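Local structure of ribokinase RBSK (Mycobacterium tuberculosis, 3GO6) at residues L99-T104 against A140-D145; I215-G218 against A222-V225; L272-A277 against A300-N305. The protein probably phosphorylates D-ribose at O-5, using ATP and a divalent metal ion, to give D-ribose 5-phosphate. All coordinates share one frame; numbering follows the deposited sequence.

Interaction 1. Residues L99-T104 against A140-D145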
loop_
_atom_site.group_PDB
_atom_site.type_symbol
_atom_site.label_atom_id
_atom_site.label_comp_id
_atom_site.label_asym_id
_atom_site.label_seq_id
_atom_site.Cartn_x
_atom_site.Cartn_y
_atom_site.Cartn_z
ATOM N N LEU A 99 19.559 -15.727 -11.631
ATOM C CA LEU A 99 18.303 -16.253 -11.091
ATOM C C LEU A 99 18.097 -17.772 -11.249
ATOM O O LEU A 99 17.001 -18.299 -10.965
ATOM C CB LEU A 99 17.122 -15.516 -11.739
ATOM C CG LEU A 99 17.042 -14.000 -11.552
ATOM C CD1 LEU A 99 15.856 -13.404 -12.314
ATOM C CD2 LEU A 99 16.933 -13.696 -10.058
ATOM N N ASP A 100 19.137 -18.495 -11.647
ATOM C CA ASP A 100 18.955 -19.925 -11.905
ATOM C C ASP A 100 18.631 -20.745 -10.664
ATOM O O ASP A 100 18.104 -21.835 -10.787
ATOM C CB ASP A 100 20.137 -20.516 -12.670
ATOM C CG ASP A 100 20.386 -19.797 -13.998
ATOM O OD1 ASP A 100 19.413 -19.324 -14.650
ATOM O OD2 ASP A 100 21.567 -19.672 -14.374
ATOM N N ARG A 101 18.915 -20.213 -9.474
ATOM C CA ARG A 101 18.613 -20.922 -8.226
ATOM C C ARG A 101 17.325 -20.410 -7.547
ATOM O O ARG A 101 17.091 -20.664 -6.359
ATOM C CB ARG A 101 19.790 -20.825 -7.246
ATOM C CG ARG A 101 21.163 -21.103 -7.857
ATOM C CD ARG A 101 22.267 -20.407 -7.064
ATOM N NE ARG A 101 23.573 -20.582 -7.712
ATOM C CZ ARG A 101 24.759 -20.434 -7.120
ATOM N NH1 ARG A 101 24.847 -20.104 -5.834
ATOM N NH2 ARG A 101 25.875 -20.626 -7.830
ATOM N N THR A 102 16.494 -19.695 -8.293
ATOM C CA THR A 102 15.229 -19.203 -7.743
ATOM C C THR A 102 14.129 -20.235 -7.986
ATOM O O THR A 102 14.310 -21.190 -8.772
ATOM C CB THR A 102 14.839 -17.846 -8.336
ATOM O OG1 THR A 102 14.648 -17.967 -9.748
ATOM C CG2 THR A 102 15.936 -16.801 -8.071
ATOM N N VAL A 103 13.002 -20.063 -7.299
ATOM C CA VAL A 103 11.857 -20.931 -7.501
ATOM C C VAL A 103 10.585 -20.100 -7.712
ATOM O O VAL A 103 10.537 -18.910 -7.365
ATOM C CB VAL A 103 11.649 -21.923 -6.321
ATOM C CG1 VAL A 103 12.802 -22.912 -6.207
ATOM C CG2 VAL A 103 11.478 -21.175 -5.003
ATOM N N THR A 104 9.574 -20.735 -8.310
ATOM C CA THR A 104 8.232 -20.179 -8.355
ATOM C C THR A 104 7.387 -20.977 -7.371
ATOM O O THR A 104 7.427 -22.206 -7.362
ATOM C CB THR A 104 7.669 -20.217 -9.776
ATOM O OG1 THR A 104 8.466 -19.356 -10.586
ATOM C CG2 THR A 104 6.219 -19.689 -9.826
ATOM N N ALA A 140 21.760 -23.648 -3.947
ATOM C CA ALA A 140 21.587 -22.222 -3.659
ATOM C C ALA A 140 22.915 -21.517 -3.405
ATOM O O ALA A 140 23.150 -20.439 -3.951
ATOM C CB ALA A 140 20.640 -22.013 -2.464
ATOM N N VAL A 141 23.783 -22.124 -2.598
ATOM C CA VAL A 141 25.060 -21.495 -2.230
ATOM C C VAL A 141 26.292 -22.136 -2.885
ATOM O O VAL A 141 27.417 -21.977 -2.401
ATOM C CB VAL A 141 25.230 -21.422 -0.695
ATOM C CG1 VAL A 141 24.097 -20.599 -0.075
ATOM C CG2 VAL A 141 25.258 -22.816 -0.089
ATOM N N ALA A 142 26.081 -22.847 -3.996
ATOM C CA ALA A 142 27.195 -23.420 -4.757
ATOM C C ALA A 142 28.168 -22.324 -5.170
ATOM O O ALA A 142 27.753 -21.228 -5.576
ATOM C CB ALA A 142 26.682 -24.173 -5.989
ATOM N N ASN A 143 29.457 -22.616 -5.039
ATOM C CA ASN A 143 30.521 -21.744 -5.534
ATOM C C ASN A 143 30.347 -20.272 -5.143
ATOM O O ASN A 143 30.261 -19.391 -6.014
ATOM C CB ASN A 143 30.660 -21.871 -7.060
ATOM C CG ASN A 143 30.737 -23.318 -7.526
ATOM O OD1 ASN A 143 29.918 -23.766 -8.339
ATOM N ND2 ASN A 143 31.707 -24.063 -6.994
ATOM N N CYS A 144 30.246 -20.000 -3.844
ATOM C CA CYS A 144 30.258 -18.602 -3.420
ATOM C C CYS A 144 31.361 -18.321 -2.422
ATOM O O CYS A 144 31.871 -19.228 -1.758
ATOM C CB CYS A 144 28.886 -18.114 -2.923
ATOM S SG CYS A 144 28.417 -18.577 -1.241
ATOM N N ASP A 145 31.746 -17.053 -2.367
ATOM C CA ASP A 145 32.719 -16.553 -1.409
ATOM C C ASP A 145 31.998 -16.020 -0.160
ATOM O O ASP A 145 32.453 -16.228 0.973
ATOM C CB ASP A 145 33.552 -15.468 -2.085
ATOM C CG ASP A 145 34.357 -16.020 -3.256
ATOM O OD1 ASP A 145 34.896 -17.139 -3.113
ATOM O OD2 ASP A 145 34.423 -15.364 -4.307
HETATM O O HOH W 1 27.179 -17.915 -5.476
#

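Interaction 2. Residues I215-G218 against A222-V225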
loop_
_atom_site.group_PDB
_atom_site.type_symbol
_atom_site.label_atom_id
_atom_site.label_comp_id
_atom_site.label_asym_id
_atom_site.label_seq_id
_atom_site.Cartn_x
_atom_site.Cartn_y
_atom_site.Cartn_z
ATOM N N ILE A 215 26.965 -3.056 13.550
ATOM C CA ILE A 215 25.733 -2.428 13.989
ATOM C C ILE A 215 25.617 -1.078 13.295
ATOM O O ILE A 215 26.400 -0.172 13.550
ATOM C CB ILE A 215 25.647 -2.274 15.535
ATOM C CG1 ILE A 215 25.785 -3.626 16.247
ATOM C CG2 ILE A 215 24.323 -1.639 15.951
ATOM C CD1 ILE A 215 27.233 -3.936 16.603
ATOM N N THR A 216 24.639 -0.947 12.406
ATOM C CA THR A 216 24.492 0.274 11.629
ATOM C C THR A 216 23.842 1.352 12.496
ATOM O O THR A 216 22.994 1.057 13.336
ATOM C CB THR A 216 23.650 0.035 10.360
ATOM O OG1 THR A 216 22.381 -0.499 10.746
ATOM C CG2 THR A 216 24.370 -0.966 9.415
ATOM N N LEU A 217 24.256 2.593 12.277
ATOM C CA LEU A 217 23.895 3.721 13.128
ATOM C C LEU A 217 23.312 4.865 12.293
ATOM O O LEU A 217 23.531 6.031 12.612
ATOM C CB LEU A 217 25.156 4.238 13.846
ATOM C CG LEU A 217 25.954 3.275 14.720
ATOM C CD1 LEU A 217 27.260 3.944 15.144
ATOM C CD2 LEU A 217 25.136 2.814 15.940
ATOM N N GLY A 218 22.598 4.544 11.219
ATOM C CA GLY A 218 22.055 5.589 10.346
ATOM C C GLY A 218 23.187 6.474 9.856
ATOM O O GLY A 218 24.155 5.968 9.296
ATOM N N ALA A 222 28.521 3.144 11.199
ATOM C CA ALA A 222 28.383 1.837 11.826
ATOM C C ALA A 222 29.349 1.674 12.993
ATOM O O ALA A 222 30.400 2.319 13.039
ATOM C CB ALA A 222 28.593 0.706 10.788
ATOM N N ARG A 223 28.956 0.820 13.931
ATOM C CA ARG A 223 29.750 0.417 15.094
ATOM C C ARG A 223 30.143 -1.050 14.846
ATOM O O ARG A 223 29.310 -1.848 14.400
ATOM C CB ARG A 223 28.833 0.500 16.312
ATOM C CG ARG A 223 29.439 0.468 17.653
ATOM C CD ARG A 223 28.441 1.033 18.704
ATOM N NE ARG A 223 27.173 0.295 18.864
ATOM C CZ ARG A 223 27.051 -0.880 19.490
ATOM N NH1 ARG A 223 28.119 -1.497 19.978
ATOM N NH2 ARG A 223 25.863 -1.459 19.615
ATOM N N TYR A 224 31.396 -1.399 15.121
ATOM C CA TYR A 224 31.853 -2.793 15.052
ATOM C C TYR A 224 32.158 -3.335 16.458
ATOM O O TYR A 224 32.802 -2.646 17.261
ATOM C CB TYR A 224 33.084 -2.898 14.150
ATOM C CG TYR A 224 33.778 -4.236 14.173
ATOM C CD1 TYR A 224 33.597 -5.153 13.132
ATOM C CD2 TYR A 224 34.619 -4.599 15.235
ATOM C CE1 TYR A 224 34.216 -6.382 13.147
ATOM C CE2 TYR A 224 35.254 -5.839 15.255
ATOM C CZ TYR A 224 35.050 -6.724 14.210
ATOM O OH TYR A 224 35.670 -7.940 14.207
ATOM N N VAL A 225 31.675 -4.549 16.741
ATOM C CA VAL A 225 32.047 -5.306 17.941
ATOM C C VAL A 225 32.414 -6.729 17.517
ATOM O O VAL A 225 31.609 -7.422 16.883
ATOM C CB VAL A 225 30.906 -5.397 18.979
ATOM C CG1 VAL A 225 31.415 -6.023 20.296
ATOM C CG2 VAL A 225 30.277 -4.033 19.249
#

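Interaction 3. Residues L272-A277 against A300-N305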
loop_
_atom_site.group_PDB
_atom_site.type_symbol
_atom_site.label_atom_id
_atom_site.label_comp_id
_atom_site.label_asym_id
_atom_site.label_seq_id
_atom_site.Cartn_x
_atom_site.Cartn_y
_atom_site.Cartn_z
ATOM N N LEU A 272 33.935 -2.162 5.552
ATOM C CA LEU A 272 33.084 -1.288 6.390
ATOM C C LEU A 272 33.029 0.158 5.898
ATOM O O LEU A 272 31.943 0.752 5.833
ATOM C CB LEU A 272 33.505 -1.359 7.870
ATOM C CG LEU A 272 33.305 -2.706 8.598
ATOM C CD1 LEU A 272 34.223 -2.819 9.814
ATOM C CD2 LEU A 272 31.839 -2.903 9.031
ATOM N N ARG A 273 34.192 0.713 5.533
ATOM C CA ARG A 273 34.256 2.075 4.978
ATOM C C ARG A 273 33.440 2.204 3.693
ATOM O O ARG A 273 32.709 3.174 3.516
ATOM C CB ARG A 273 35.706 2.519 4.733
ATOM C CG ARG A 273 36.400 2.916 6.035
ATOM C CD ARG A 273 37.904 3.089 5.887
ATOM N NE ARG A 273 38.476 3.488 7.174
ATOM C CZ ARG A 273 39.778 3.536 7.466
ATOM N NH1 ARG A 273 40.690 3.190 6.564
ATOM N NH2 ARG A 273 40.168 3.935 8.680
ATOM N N ARG A 274 33.588 1.234 2.799
ATOM C CA ARG A 274 32.883 1.260 1.521
ATOM C C ARG A 274 31.375 1.112 1.733
ATOM O O ARG A 274 30.592 1.811 1.104
ATOM C CB ARG A 274 33.431 0.169 0.601
ATOM C CG ARG A 274 34.864 0.498 0.115
ATOM C CD ARG A 274 35.458 -0.557 -0.803
ATOM N NE ARG A 274 34.774 -0.567 -2.090
ATOM C CZ ARG A 274 34.982 0.308 -3.074
ATOM N NH1 ARG A 274 35.878 1.287 -2.929
ATOM N NH2 ARG A 274 34.278 0.212 -4.204
ATOM N N ALA A 275 30.980 0.211 2.628
ATOM C CA ALA A 275 29.563 -0.011 2.920
ATOM C C ALA A 275 28.952 1.255 3.532
ATOM O O ALA A 275 27.836 1.658 3.163
ATOM C CB ALA A 275 29.375 -1.251 3.845
ATOM N N CYS A 276 29.700 1.911 4.426
ATOM C CA CYS A 276 29.234 3.168 5.039
ATOM C C CYS A 276 29.041 4.258 3.987
ATOM O O CYS A 276 28.016 4.944 3.988
ATOM C CB CYS A 276 30.192 3.655 6.146
ATOM S SG CYS A 276 29.956 2.828 7.719
ATOM N N ALA A 277 30.005 4.396 3.075
ATOM C CA ALA A 277 29.891 5.386 2.004
ATOM C C ALA A 277 28.720 5.099 1.083
ATOM O O ALA A 277 27.985 6.012 0.718
ATOM C CB ALA A 277 31.198 5.490 1.189
ATOM N N ALA A 300 34.651 7.348 -5.569
ATOM C CA ALA A 300 34.640 8.807 -5.648
ATOM C C ALA A 300 34.209 9.474 -4.350
ATOM O O ALA A 300 34.757 10.513 -3.978
ATOM C CB ALA A 300 33.752 9.270 -6.798
ATOM N N ALA A 301 33.230 8.882 -3.664
ATOM C CA ALA A 301 32.748 9.410 -2.383
ATOM C C ALA A 301 33.772 9.200 -1.276
ATOM O O ALA A 301 33.893 10.019 -0.369
ATOM C CB ALA A 301 31.416 8.765 -2.000
ATOM N N LEU A 302 34.506 8.097 -1.348
ATOM C CA LEU A 302 35.581 7.853 -0.399
ATOM C C LEU A 302 36.779 8.785 -0.644
ATOM O O LEU A 302 37.358 9.293 0.317
ATOM C CB LEU A 302 36.006 6.386 -0.405
ATOM C CG LEU A 302 35.043 5.365 0.214
ATOM C CD1 LEU A 302 35.557 3.969 -0.068
ATOM C CD2 LEU A 302 34.892 5.578 1.705
ATOM N N ARG A 303 37.122 9.018 -1.914
ATOM C CA ARG A 303 38.183 9.974 -2.269
ATOM C C ARG A 303 37.882 11.343 -1.678
ATOM O O ARG A 303 38.725 11.927 -0.996
ATOM C CB ARG A 303 38.342 10.114 -3.783
ATOM C CG ARG A 303 39.278 9.114 -4.442
ATOM C CD ARG A 303 39.751 9.584 -5.848
ATOM N NE ARG A 303 38.754 10.372 -6.594
ATOM C CZ ARG A 303 37.772 9.867 -7.350
ATOM N NH1 ARG A 303 37.612 8.544 -7.485
ATOM N NH2 ARG A 303 36.937 10.698 -7.974
ATOM N N ALA A 304 36.672 11.843 -1.930
ATOM C CA ALA A 304 36.221 13.115 -1.370
ATOM C C ALA A 304 36.125 13.113 0.167
ATOM O O ALA A 304 35.945 14.166 0.775
ATOM C CB ALA A 304 34.893 13.532 -1.998
ATOM N N ASN A 305 36.281 11.939 0.779
ATOM C CA ASN A 305 36.099 11.720 2.231
ATOM C C ASN A 305 34.663 11.991 2.692
ATOM O O ASN A 305 34.260 11.610 3.795
ATOM C CB ASN A 305 37.116 12.509 3.088
ATOM C CG ASN A 305 38.574 12.253 2.691
ATOM O OD1 ASN A 305 38.872 11.349 1.913
ATOM N ND2 ASN A 305 39.494 13.064 3.239
#

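Interaction 1. Residues L99-T104 against A140-D145
Arg101 carries this contact by setting its guanidinium against the backbone carbonyls of Ala140 and Ala142. Arg101 NH2 donates to Ala142 O at 3.0 Å, with a bent N-H...O angle of 137°. The donor sits 40° out of the carbonyl plane, and the oxygen lies somewhat off the guanidinium plane. NH1 adds a weak bond to the same oxygen, at 3.1 Å from Arg101 NH1 to Ala142 O. Ala142 O is therefore shared by two nitrogens of one guanidinium. NH1 also turns to Ala140 O at the edge of the group, but that oxygen is less surely placed and its short bond is doubtful. Ala142 CB lies over one face, 4.1 Å from Arg101 NH2. A water makes a further weak bond with NH1.

The arginine chain is extended from CG to NE, with CG anti to its carbonyl carbon (chi1 -46°), and this carries the charge across to the loop. Its backbone belongs to a type I beta turn from Leu99 to Thr102. There Leu99 O accepts from Thr102 N at 3.1 Å and from Thr102 OG1 at 2.7 Å.

Around the contact, Arg101 O bonds Ser76 OG, and the Arg101 side chain rests on Gln74 and Cys23. The arginine thus ties the connection between helix 83-94 and strand 103-104 to the loop leading into strand 146-149, beside edge strand 72-76 and its neighbour 21-25.

Interaction 2. Residues I215-G218 against A222-V225
Ile215 and Arg223 face each other in an antiparallel beta hairpin made of strands 212-216 and 222-226, at one side of the main sheet of the PfkB fold. They are the hydrogen-bonded pair. Ile215 N donates to Arg223 O at 2.8 Å, and Arg223 N returns a bond to Ile215 O, also 2.8 Å. The N-H...O angles are 170° and 175°, so both bonds are nearly straight. Thr216 and Ala222 form the next, non-hydrogen-bonded pair. There Ala222 CA approaches Ile215 O in a CA-H...O contact at 3.3 Å.

Thr216, Leu217 and Gly218 are predicted to bind ATP. On the face of Thr216 and Ala222, both side chains rest on Phe250 of helix 246-257.

Apolar contacts gather on the other face, that of Ile215 and Arg223. Ile215 CD1 meets Val225 CG2 at 4.0 Å. Leu217, just past its strand, lays CD1 against the backbone of Ala222, and Leu217 CD1 is 4.0 Å from Arg223 CB.

The charged group of Arg223 finds its partner outside the hairpin, in a salt bridge from NH2 to Glu200 of helix 200-205. The Arg223 chain starts anti to the backbone N and then bends at chi3 (62°), which brings the guanidinium back beside Ile215. The Ile215 CG1-CD1 arm lies over one face of that group, toward its rim, and Ile215 CG2 stands 4.0 Å from Arg223 NH2.

Interaction 3. Residues L272-A277 against A300-N305
This is an apolar helix-to-helix contact in which Leu302 of the C-terminal helix 295-303 packs on helix 265-282. No hydrogen bond crosses between the two segments. Each methyl of Leu302 has its own neighbour. Leu302 CD2 meets Ala277 CB at 3.7 Å and also lies 3.7 Å from Arg273 O, a carbonyl that accepts from Ala277 N within its helix. Leu302 CD1 presses on the aliphatic part of Arg274, 3.5 Å from Arg274 CG. The Leu302 and Arg274 side chains cross at about a right angle. In Leu302, CG stands anti to the carbonyl carbon (chi1 -72°), and the isobutyl group reaches over to the other helix. The small Ala277 side chain points toward it.

Arg274 touches with its chain, while its charge is used elsewhere. The bend at chi3 (69°) turns the guanidinium so that NH1 reaches Asp299, just before the 300-305 segment, in a salt bridge. Leu302 CD1 is 3.9 Å from Arg274 NH1. NE of Arg274 makes a weak bond to Asn257.

Helix 265-282 packs in turn on the main sheet, through Leu272 on Phe231 and Tyr224 and through Cys276 on Val233 and Ala222. Cys276 belongs to the ADP site known for this protein. A helix packed against the central sheet, here with the C-terminal helix beside it, is consistent with the alpha/beta fold of PfkB-family kinases.

Overall arrangement
From the N terminus, interaction 1 comes first. It closes a loop of 35 residues that contains strands 110-116 and 122-127 of the smaller sheet, whose residues Ala112 and Val124 line the ribose pocket. Interaction 2 then closes the short turn of a hairpin. Interaction 3 closes the last loop, drawing the C-terminal helix back onto helix 265-282. The three follow in series, and none nests or crosses. Interactions 1 and 2 lie on opposite sides of the chain's centre, with centres about 29 Å apart. Interactions 2 and 3 touch, so helix 265-282 is shared between the hairpin and the C-terminal helix.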